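Side-chain contacts in carboxylase (Deinococcus radiodurans, PDB 5H80), which probably catalyses the ATP-dependent carboxylation of biotin, as the biotin carboxylase domain of a single-chain bacterial carboxylase: residues 44-49 / 327-332; 106-111 / 338-343; 464-469 / 483-488. All coordinates share one frame; numbering follows the deposited sequence. Where two conformers were deposited one is given.

Interaction 1 (44-49 / 327-332); sequences AVRIER and VTEEWC. With EDO (1,2-ethanediol), chain G.
With CG anti to the backbone N (chi1 -180°) and a bend at chi2, Arg46 sends its guanidinium away from helix 42-53 toward Glu329, whose chain runs extended beyond CG from helix 325-332. The two side chains come from opposite directions and reach toward each other from well-separated backbones, the CA atoms of Arg46 and Glu329 being 12.4 Å apart. They meet in a salt bridge: Arg46 NH2 donates to Glu329 OE2 over 2.8 Å, with an N-H...O angle of 156°. The oxygen sits close to the guanidinium plane and accepts the hydrogen bond through its syn lone pair. A second, weak bond runs from Arg46 NH2 to Glu329 OE1 at 3.3 Å. Because one nitrogen serves both oxygens, and the two planes are turned 56° apart, this is not the flat two-nitrogen pairing of an arginine with a carboxylate. In the fold, the contact ties the first helix of the biotin carboxylase N-terminal region to a helix of the ATP-grasp-type, carbamoyl-phosphate synthase-like region. Arg46 NH2 also bridges to Asp335 and NE bonds to His325, while Glu329 OE1 pairs with Arg403. Putting an alanine at Arg46 would probably leave the buried carboxylate of Glu329, and that of Asp335, without the positive charge they share. Beside the pair, 1,2-ethanediol, probably from the crystallisation liquor, donates from O1 to Glu330 OE2 at 2.7 Å and also bonds to Arg430 of the second subunit. Pro400 of that subunit packs against Arg46.

Interaction 2 (106-111 / 338-343); sequences HVHPGY and TAQLRL
The end of strand 106-108 faces helix 336-344 with His108 and Leu341 closest, their CA atoms 8.1 Å apart, and the chain then turns at Gly110, whose positive phi by itself favours glycine. His108 and Gln340 make the polar link: His108 NE2 donates to Gln340 OE1 at 2.7 Å, with an N-H...O angle of 140°, short but clearly bent. The oxygen lies at the ring's edge, tilted somewhat from its plane, whereas the NE2 donor stands above the amide's carbonyl plane and does not follow a lone pair. Ring and amide are almost perpendicular, at 80°. Gln340 reaches this position by an extended chain with CG anti to its backbone N (chi1 -173°). The other ring nitrogen is also engaged, since His108 ND1 accepts from Gly110 N at 3.1 Å. The two bonds should hold the ring's rotation; since Gly110 N can only donate, ND1 must be the acceptor, consistent with a hydrogen on NE2. The amide is used at both ends too: Gln340 NE2 donates to a water at 3.0 Å, and that water donates to Gly110 O at 2.8 Å. Leu341 adds an apolar touch, its CD2 methyl resting 4.0 Å from His108 CD2. Strand 106-108 belongs to the parallel sheet of the biotin carboxylase N-terminal region, pairing with strands 34-37 and 130-131, and helix 42-53 fits in beside the contact, with Ile47 against His108 and Ala50 against Leu341.

Interaction 3 (464-469 / 483-488); sequences LHHPDV and LPELVT
His466 uses both imidazole nitrogens, one to cap the helix that follows it and the other to reach Glu485 on helix 483-490. His466 NE2 donates to Glu485 OE2 at 3.1 Å, and the bond is fairly straight, with an N-H...O angle of 164°. Its acceptor lies in the ring plane, yet the ring approaches Glu485 OE2 from above the carboxylate plane; the two planes are 44° apart. At its other nitrogen, His466 ND1 accepts from Asp468 N at 3.0 Å, so both nitrogens are bonded and a flip of the ring would be expected to break both bonds. CG anti to the backbone N (chi1 -166°) swings the ring to where it serves both partners. The negative charge of Glu485 would be expected to favour a protonated NE2, while ND1 remains an acceptor. Leu486 CD2 packs 4.1 Å from His466 CD2, and the ring of Trp478 meets the imidazole edge-to-face. Segment 464-469 belongs to the biotin carboxylase C-terminal domain, and the arrangement is a histidine N-cap of helix 467-471 whose NE2 makes a His-carboxylate hydrogen bond to Glu485 of helix 483-490.

How the interactions relate
Interactions 1 and 2 are neighbours, their centres 12 Å apart, and they touch directly: Ile47 CD1 of segment 44-49 lies 3.4 Å from His108 ND1 of segment 106-111. Both join the biotin carboxylase N-terminal region to the ATP-grasp-type region, and their second segments sit on consecutive helices, 325-332 and 336-344. Along the chain the four segments interleave. Interaction 3 stands apart, its centre 29 Å from that of interaction 1 and 37 Å from that of interaction 2, with nearest atoms about 11 Å and 19 Å away. It links nearby helices near the C-terminus. Interaction 1 meets both a 1,2-ethanediol and the second subunit, whereas no other chain touches interactions 2 and 3.

Interaction 1 (44-49 / 327-332)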
loop_
_atom_site.group_PDB
_atom_site.type_symbol
_atom_site.label_atom_id
_atom_site.label_comp_id
_atom_site.label_asym_id
_atom_site.label_seq_id
_atom_site.Cartn_x
_atom_site.Cartn_y
_atom_site.Cartn_z
ATOM N N ALA A 44 -5.594 -15.244 -9.422
ATOM C CA ALA A 44 -6.937 -15.497 -9.349
ATOM C C ALA A 44 -7.334 -14.640 -8.134
ATOM O O ALA A 44 -8.402 -14.061 -8.171
ATOM C CB ALA A 44 -7.204 -16.882 -9.000
ATOM N N VAL A 45 -6.476 -14.647 -7.149
ATOM C CA VAL A 45 -6.787 -13.765 -5.929
ATOM C C VAL A 45 -6.875 -12.247 -6.327
ATOM O O VAL A 45 -7.865 -11.479 -5.954
ATOM C CB VAL A 45 -5.711 -14.045 -4.832
ATOM C CG1 VAL A 45 -5.798 -13.057 -3.692
ATOM C CG2 VAL A 45 -5.759 -15.413 -4.122
ATOM N N ARG A 46 -5.886 -11.771 -7.025
ATOM C CA ARG A 46 -5.841 -10.480 -7.598
ATOM C C ARG A 46 -7.133 -10.048 -8.340
ATOM O O ARG A 46 -7.786 -8.961 -8.164
ATOM C CB ARG A 46 -4.604 -10.378 -8.494
ATOM C CG ARG A 46 -4.479 -8.974 -9.157
ATOM C CD ARG A 46 -4.148 -7.783 -8.210
ATOM N NE ARG A 46 -4.222 -6.436 -8.780
ATOM C CZ ARG A 46 -5.324 -5.692 -8.669
ATOM N NH1 ARG A 46 -6.472 -6.175 -8.279
ATOM N NH2 ARG A 46 -5.333 -4.460 -9.062
ATOM N N ILE A 47 -7.541 -10.913 -9.315
ATOM C CA ILE A 47 -8.743 -10.749 -10.056
ATOM C C ILE A 47 -9.986 -10.697 -9.158
ATOM O O ILE A 47 -10.840 -9.836 -9.411
ATOM C CB ILE A 47 -8.883 -11.713 -11.288
ATOM C CG1 ILE A 47 -7.722 -11.495 -12.211
ATOM C CG2 ILE A 47 -10.170 -11.486 -11.977
ATOM C CD1 ILE A 47 -7.498 -12.621 -13.235
ATOM N N GLU A 48 -10.178 -11.633 -8.215
ATOM C CA GLU A 48 -11.299 -11.648 -7.258
ATOM C C GLU A 48 -11.413 -10.331 -6.509
ATOM O O GLU A 48 -12.497 -9.769 -6.541
ATOM C CB GLU A 48 -11.165 -12.766 -6.223
ATOM C CG GLU A 48 -11.306 -14.105 -6.920
ATOM C CD GLU A 48 -10.792 -15.284 -6.116
ATOM O OE1 GLU A 48 -10.080 -15.095 -5.148
ATOM O OE2 GLU A 48 -11.057 -16.453 -6.514
ATOM N N ARG A 49 -10.267 -9.686 -6.252
ATOM C CA ARG A 49 -10.228 -8.385 -5.483
ATOM C C ARG A 49 -10.685 -7.241 -6.423
ATOM O O ARG A 49 -11.500 -6.478 -6.056
ATOM C CB ARG A 49 -8.882 -8.112 -4.866
ATOM C CG ARG A 49 -8.505 -8.954 -3.661
ATOM C CD ARG A 49 -7.055 -9.073 -3.385
ATOM N NE ARG A 49 -6.867 -9.699 -2.097
ATOM C CZ ARG A 49 -5.667 -10.072 -1.594
ATOM N NH1 ARG A 49 -4.512 -9.856 -2.267
ATOM N NH2 ARG A 49 -5.643 -10.685 -0.406
ATOM N N VAL A 327 3.861 -3.344 -9.903
ATOM C CA VAL A 327 4.802 -2.185 -9.697
ATOM C C VAL A 327 4.351 -0.876 -10.330
ATOM O O VAL A 327 4.503 0.206 -9.748
ATOM C CB VAL A 327 6.271 -2.454 -10.113
ATOM C CG1 VAL A 327 7.062 -3.123 -9.029
ATOM C CG2 VAL A 327 6.389 -3.266 -11.393
ATOM N N THR A 328 3.746 -0.963 -11.518
ATOM C CA THR A 328 3.193 0.140 -12.174
ATOM C C THR A 328 2.035 0.672 -11.396
ATOM O O THR A 328 1.906 1.870 -11.241
ATOM C CB THR A 328 2.671 -0.314 -13.564
ATOM O OG1 THR A 328 3.793 -0.723 -14.354
ATOM C CG2 THR A 328 1.911 0.749 -14.289
ATOM N N GLU A 329 1.195 -0.234 -10.906
ATOM C CA GLU A 329 0.051 0.168 -10.026
ATOM C C GLU A 329 0.561 1.028 -8.885
ATOM O O GLU A 329 -0.034 2.081 -8.604
ATOM C CB GLU A 329 -0.661 -1.126 -9.506
ATOM C CG GLU A 329 -1.479 -1.799 -10.620
ATOM C CD GLU A 329 -2.474 -2.851 -10.069
ATOM O OE1 GLU A 329 -2.204 -3.422 -9.001
ATOM O OE2 GLU A 329 -3.516 -3.069 -10.677
ATOM N N GLU A 330 1.547 0.611 -8.146
ATOM C CA GLU A 330 1.943 1.344 -6.935
ATOM C C GLU A 330 2.723 2.637 -7.306
ATOM O O GLU A 330 2.550 3.704 -6.605
ATOM C CB GLU A 330 2.708 0.405 -6.015
ATOM C CG GLU A 330 1.977 -0.786 -5.367
ATOM C CD GLU A 330 0.769 -0.397 -4.732
ATOM O OE1 GLU A 330 0.826 0.533 -3.866
ATOM O OE2 GLU A 330 -0.277 -0.854 -5.120
ATOM N N TRP A 331 3.626 2.575 -8.285
ATOM C CA TRP A 331 4.260 3.777 -8.802
ATOM C C TRP A 331 3.238 4.830 -9.285
ATOM O O TRP A 331 3.341 6.031 -8.890
ATOM C CB TRP A 331 5.282 3.432 -9.902
ATOM C CG TRP A 331 5.994 4.594 -10.473
ATOM C CD1 TRP A 331 6.462 5.753 -9.793
ATOM C CD2 TRP A 331 6.315 4.763 -11.808
ATOM N NE1 TRP A 331 7.082 6.580 -10.669
ATOM C CE2 TRP A 331 7.055 5.979 -11.922
ATOM C CE3 TRP A 331 6.176 3.937 -12.968
ATOM C CZ2 TRP A 331 7.596 6.409 -13.117
ATOM C CZ3 TRP A 331 6.642 4.400 -14.145
ATOM C CH2 TRP A 331 7.368 5.663 -14.247
ATOM N N CYS A 332 2.286 4.451 -10.152
ATOM C CA CYS A 332 1.388 5.360 -10.855
ATOM C C CYS A 332 0.156 5.713 -9.996
ATOM O O CYS A 332 -0.545 6.671 -10.298
ATOM C CB CYS A 332 0.956 4.788 -12.195
ATOM S SG CYS A 332 2.315 4.633 -13.415
HETATM C C1 EDO G . -3.481 -0.723 -6.045
HETATM O O1 EDO G . -2.553 0.373 -5.943
HETATM C C2 EDO G . -4.571 -0.535 -7.052
HETATM O O2 EDO G . -5.153 0.721 -6.645
#

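Interaction 2 (106-111 / 338-343)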
loop_
_atom_site.group_PDB
_atom_site.type_symbol
_atom_site.label_atom_id
_atom_site.label_comp_id
_atom_site.label_asym_id
_atom_site.label_seq_id
_atom_site.Cartn_x
_atom_site.Cartn_y
_atom_site.Cartn_z
ATOM N N HIS A 106 -18.545 -13.200 -18.354
ATOM C CA HIS A 106 -17.210 -12.741 -18.675
ATOM C C HIS A 106 -16.259 -13.835 -18.263
ATOM O O HIS A 106 -16.484 -14.605 -17.322
ATOM C CB HIS A 106 -16.861 -11.409 -17.904
ATOM C CG HIS A 106 -17.674 -10.257 -18.347
ATOM N ND1 HIS A 106 -18.985 -10.147 -18.000
ATOM C CD2 HIS A 106 -17.386 -9.159 -19.091
ATOM C CE1 HIS A 106 -19.491 -9.054 -18.536
ATOM N NE2 HIS A 106 -18.545 -8.445 -19.211
ATOM N N VAL A 107 -15.122 -13.935 -18.960
ATOM C CA VAL A 107 -14.043 -14.857 -18.663
ATOM C C VAL A 107 -12.729 -14.047 -18.568
ATOM O O VAL A 107 -12.234 -13.496 -19.570
ATOM C CB VAL A 107 -13.826 -16.029 -19.706
ATOM C CG1 VAL A 107 -12.690 -16.916 -19.297
ATOM C CG2 VAL A 107 -15.066 -16.908 -19.698
ATOM N N HIS A 108 -12.198 -13.970 -17.333
ATOM C CA HIS A 108 -10.818 -13.458 -17.099
ATOM C C HIS A 108 -9.771 -14.626 -17.081
ATOM O O HIS A 108 -9.667 -15.480 -16.178
ATOM C CB HIS A 108 -10.684 -12.588 -15.822
ATOM C CG HIS A 108 -9.558 -11.571 -15.932
ATOM N ND1 HIS A 108 -8.358 -11.939 -16.437
ATOM C CD2 HIS A 108 -9.409 -10.292 -15.502
ATOM C CE1 HIS A 108 -7.542 -10.886 -16.461
ATOM N NE2 HIS A 108 -8.147 -9.895 -15.832
ATOM N N PRO A 109 -8.953 -14.665 -18.157
ATOM C CA PRO A 109 -7.950 -15.714 -18.235
ATOM C C PRO A 109 -6.628 -15.519 -17.438
ATOM O O PRO A 109 -5.752 -16.408 -17.393
ATOM C CB PRO A 109 -7.665 -15.692 -19.727
ATOM C CG PRO A 109 -7.696 -14.297 -20.062
ATOM C CD PRO A 109 -8.783 -13.693 -19.240
ATOM N N GLY A 110 -6.561 -14.443 -16.643
ATOM C CA GLY A 110 -5.301 -13.990 -16.035
ATOM C C GLY A 110 -4.078 -13.945 -16.907
ATOM O O GLY A 110 -4.074 -13.287 -17.894
ATOM N N TYR A 111 -2.961 -14.520 -16.440
ATOM C CA TYR A 111 -1.805 -14.643 -17.322
ATOM C C TYR A 111 -1.353 -16.077 -17.198
ATOM O O TYR A 111 -1.640 -16.809 -16.176
ATOM C CB TYR A 111 -0.677 -13.613 -17.018
ATOM C CG TYR A 111 -0.560 -13.157 -15.538
ATOM C CD1 TYR A 111 -0.087 -13.975 -14.601
ATOM C CD2 TYR A 111 -0.905 -11.895 -15.170
ATOM C CE1 TYR A 111 0.027 -13.559 -13.268
ATOM C CE2 TYR A 111 -0.783 -11.449 -13.869
ATOM C CZ TYR A 111 -0.323 -12.327 -12.937
ATOM O OH TYR A 111 -0.305 -11.859 -11.652
ATOM N N THR A 338 -9.055 -3.515 -12.305
ATOM C CA THR A 338 -10.425 -2.954 -12.495
ATOM C C THR A 338 -10.574 -2.239 -13.865
ATOM O O THR A 338 -11.573 -2.428 -14.563
ATOM C CB THR A 338 -10.780 -1.973 -11.354
ATOM O OG1 THR A 338 -9.780 -0.926 -11.264
ATOM C CG2 THR A 338 -10.856 -2.740 -10.122
ATOM N N ALA A 339 -9.518 -1.501 -14.311
ATOM C CA ALA A 339 -9.466 -0.805 -15.632
ATOM C C ALA A 339 -9.606 -1.876 -16.772
ATOM O O ALA A 339 -10.461 -1.734 -17.655
ATOM C CB ALA A 339 -8.235 0.004 -15.834
ATOM N N GLN A 340 -8.841 -2.926 -16.632
ATOM C CA GLN A 340 -8.852 -4.017 -17.610
ATOM C C GLN A 340 -10.275 -4.652 -17.773
ATOM O O GLN A 340 -10.793 -4.709 -18.929
ATOM C CB GLN A 340 -7.884 -5.064 -17.219
ATOM C CG GLN A 340 -7.692 -6.193 -18.267
ATOM C CD GLN A 340 -6.924 -7.360 -17.691
ATOM O OE1 GLN A 340 -6.856 -7.605 -16.476
ATOM N NE2 GLN A 340 -6.242 -8.101 -18.605
ATOM N N LEU A 341 -10.928 -4.953 -16.680
ATOM C CA LEU A 341 -12.277 -5.490 -16.612
ATOM C C LEU A 341 -13.303 -4.535 -17.253
ATOM O O LEU A 341 -14.142 -4.958 -18.046
ATOM C CB LEU A 341 -12.686 -5.780 -15.188
ATOM C CG LEU A 341 -12.050 -7.046 -14.523
ATOM C CD1 LEU A 341 -12.077 -6.976 -12.969
ATOM C CD2 LEU A 341 -12.851 -8.262 -15.101
ATOM N N ARG A 342 -13.243 -3.249 -16.913
ATOM C CA ARG A 342 -14.109 -2.243 -17.436
ATOM C C ARG A 342 -13.892 -2.006 -18.935
ATOM O O ARG A 342 -14.915 -1.803 -19.662
ATOM C CB ARG A 342 -14.140 -0.928 -16.622
ATOM C CG ARG A 342 -14.500 -1.162 -15.131
ATOM C CD ARG A 342 -14.319 0.129 -14.380
ATOM N NE ARG A 342 -15.249 1.156 -14.803
ATOM C CZ ARG A 342 -15.672 2.162 -14.042
ATOM N NH1 ARG A 342 -16.582 2.979 -14.525
ATOM N NH2 ARG A 342 -15.178 2.399 -12.808
ATOM N N LEU A 343 -12.635 -1.992 -19.379
ATOM C CA LEU A 343 -12.313 -1.923 -20.789
ATOM C C LEU A 343 -12.926 -3.114 -21.529
ATOM O O LEU A 343 -13.635 -2.866 -22.545
ATOM C CB LEU A 343 -10.843 -1.831 -21.018
ATOM C CG LEU A 343 -10.300 -0.412 -20.679
ATOM C CD1 LEU A 343 -8.793 -0.573 -20.521
ATOM C CD2 LEU A 343 -10.673 0.820 -21.534
HETATM O O HOH W 1 -4.982 -10.851 -18.825
#

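Interaction 3 (464-469 / 483-488)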
loop_
_atom_site.group_PDB
_atom_site.type_symbol
_atom_site.label_atom_id
_atom_site.label_comp_id
_atom_site.label_asym_id
_atom_site.label_seq_id
_atom_site.Cartn_x
_atom_site.Cartn_y
_atom_site.Cartn_z
ATOM N N LEU A 464 19.667 -7.447 -3.844
ATOM C CA LEU A 464 19.375 -6.089 -3.479
ATOM C C LEU A 464 20.538 -5.285 -2.863
ATOM O O LEU A 464 20.477 -4.057 -3.029
ATOM C CB LEU A 464 18.173 -6.014 -2.551
ATOM C CG LEU A 464 16.834 -6.473 -3.148
ATOM C CD1 LEU A 464 15.991 -6.848 -1.983
ATOM C CD2 LEU A 464 16.209 -5.410 -4.099
ATOM N N HIS A 465 21.504 -5.971 -2.289
ATOM C CA HIS A 465 22.763 -5.369 -1.736
ATOM C C HIS A 465 23.911 -5.303 -2.719
ATOM O O HIS A 465 24.942 -4.673 -2.397
ATOM C CB HIS A 465 23.187 -6.167 -0.500
ATOM C CG HIS A 465 22.287 -5.971 0.671
ATOM N ND1 HIS A 465 21.237 -6.796 0.929
ATOM C CD2 HIS A 465 22.329 -5.085 1.690
ATOM C CE1 HIS A 465 20.652 -6.439 2.053
ATOM N NE2 HIS A 465 21.294 -5.397 2.534
ATOM N N HIS A 466 23.797 -5.932 -3.895
ATOM C CA HIS A 466 24.888 -5.956 -4.815
ATOM C C HIS A 466 25.106 -4.545 -5.449
ATOM O O HIS A 466 24.179 -3.887 -5.880
ATOM C CB HIS A 466 24.690 -7.073 -5.855
ATOM C CG HIS A 466 25.938 -7.378 -6.638
ATOM N ND1 HIS A 466 26.436 -6.567 -7.629
ATOM C CD2 HIS A 466 26.780 -8.430 -6.567
ATOM C CE1 HIS A 466 27.545 -7.091 -8.117
ATOM N NE2 HIS A 466 27.769 -8.230 -7.479
ATOM N N PRO A 467 26.336 -4.040 -5.375
ATOM C CA PRO A 467 26.695 -2.777 -5.995
ATOM C C PRO A 467 26.231 -2.561 -7.401
ATOM O O PRO A 467 25.980 -1.448 -7.852
ATOM C CB PRO A 467 28.249 -2.824 -5.945
ATOM C CG PRO A 467 28.600 -3.798 -4.925
ATOM C CD PRO A 467 27.469 -4.792 -4.845
ATOM N N ASP A 468 26.359 -3.612 -8.235
ATOM C CA ASP A 468 25.949 -3.446 -9.565
ATOM C C ASP A 468 24.399 -3.200 -9.654
ATOM O O ASP A 468 23.986 -2.446 -10.462
ATOM C CB ASP A 468 26.267 -4.660 -10.483
ATOM C CG ASP A 468 27.761 -4.945 -10.639
ATOM O OD1 ASP A 468 28.618 -4.092 -10.311
ATOM O OD2 ASP A 468 28.031 -6.064 -11.145
ATOM N N VAL A 469 23.603 -3.733 -8.728
ATOM C CA VAL A 469 22.189 -3.432 -8.715
ATOM C C VAL A 469 21.966 -1.958 -8.169
ATOM O O VAL A 469 21.212 -1.193 -8.727
ATOM C CB VAL A 469 21.426 -4.446 -7.855
ATOM C CG1 VAL A 469 19.972 -4.092 -7.684
ATOM C CG2 VAL A 469 21.464 -5.792 -8.500
ATOM N N LEU A 483 26.159 -16.050 -11.011
ATOM C CA LEU A 483 25.409 -16.937 -10.142
ATOM C C LEU A 483 26.312 -17.532 -9.006
ATOM O O LEU A 483 25.938 -17.434 -7.837
ATOM C CB LEU A 483 24.706 -17.966 -10.993
ATOM C CG LEU A 483 23.866 -19.069 -10.379
ATOM C CD1 LEU A 483 22.990 -18.506 -9.268
ATOM C CD2 LEU A 483 23.029 -19.723 -11.472
ATOM N N PRO A 484 27.546 -18.033 -9.312
ATOM C CA PRO A 484 28.198 -18.577 -8.075
ATOM C C PRO A 484 28.515 -17.544 -6.960
ATOM O O PRO A 484 28.229 -17.829 -5.749
ATOM C CB PRO A 484 29.441 -19.310 -8.598
ATOM C CG PRO A 484 29.238 -19.517 -10.078
ATOM C CD PRO A 484 28.279 -18.422 -10.546
ATOM N N GLU A 485 28.915 -16.340 -7.341
ATOM C CA GLU A 485 29.220 -15.282 -6.346
ATOM C C GLU A 485 27.975 -14.860 -5.559
ATOM O O GLU A 485 27.986 -14.678 -4.298
ATOM C CB GLU A 485 29.960 -14.091 -7.017
ATOM C CG GLU A 485 29.152 -12.840 -7.450
ATOM C CD GLU A 485 30.022 -11.676 -8.012
ATOM O OE1 GLU A 485 30.780 -11.995 -8.964
ATOM O OE2 GLU A 485 29.967 -10.467 -7.524
ATOM N N LEU A 486 26.866 -14.763 -6.282
ATOM C CA LEU A 486 25.594 -14.371 -5.704
ATOM C C LEU A 486 25.038 -15.427 -4.740
ATOM O O LEU A 486 24.532 -15.084 -3.664
ATOM C CB LEU A 486 24.587 -14.054 -6.819
ATOM C CG LEU A 486 24.709 -12.679 -7.495
ATOM C CD1 LEU A 486 23.948 -12.608 -8.845
ATOM C CD2 LEU A 486 24.225 -11.586 -6.508
ATOM N N VAL A 487 25.215 -16.696 -5.087
ATOM C CA VAL A 487 24.800 -17.772 -4.192
ATOM C C VAL A 487 25.629 -17.785 -2.947
ATOM O O VAL A 487 25.052 -17.928 -1.899
ATOM C CB VAL A 487 24.662 -19.194 -4.843
ATOM C CG1 VAL A 487 23.509 -19.214 -5.827
ATOM C CG2 VAL A 487 25.929 -19.698 -5.488
ATOM N N THR A 488 26.934 -17.532 -3.061
ATOM C CA THR A 488 27.831 -17.354 -1.871
ATOM C C THR A 488 27.339 -16.244 -0.971
ATOM O O THR A 488 27.072 -16.461 0.229
ATOM C CB THR A 488 29.314 -17.160 -2.284
ATOM O OG1 THR A 488 29.757 -18.291 -3.082
ATOM C CG2 THR A 488 30.267 -16.900 -1.022
#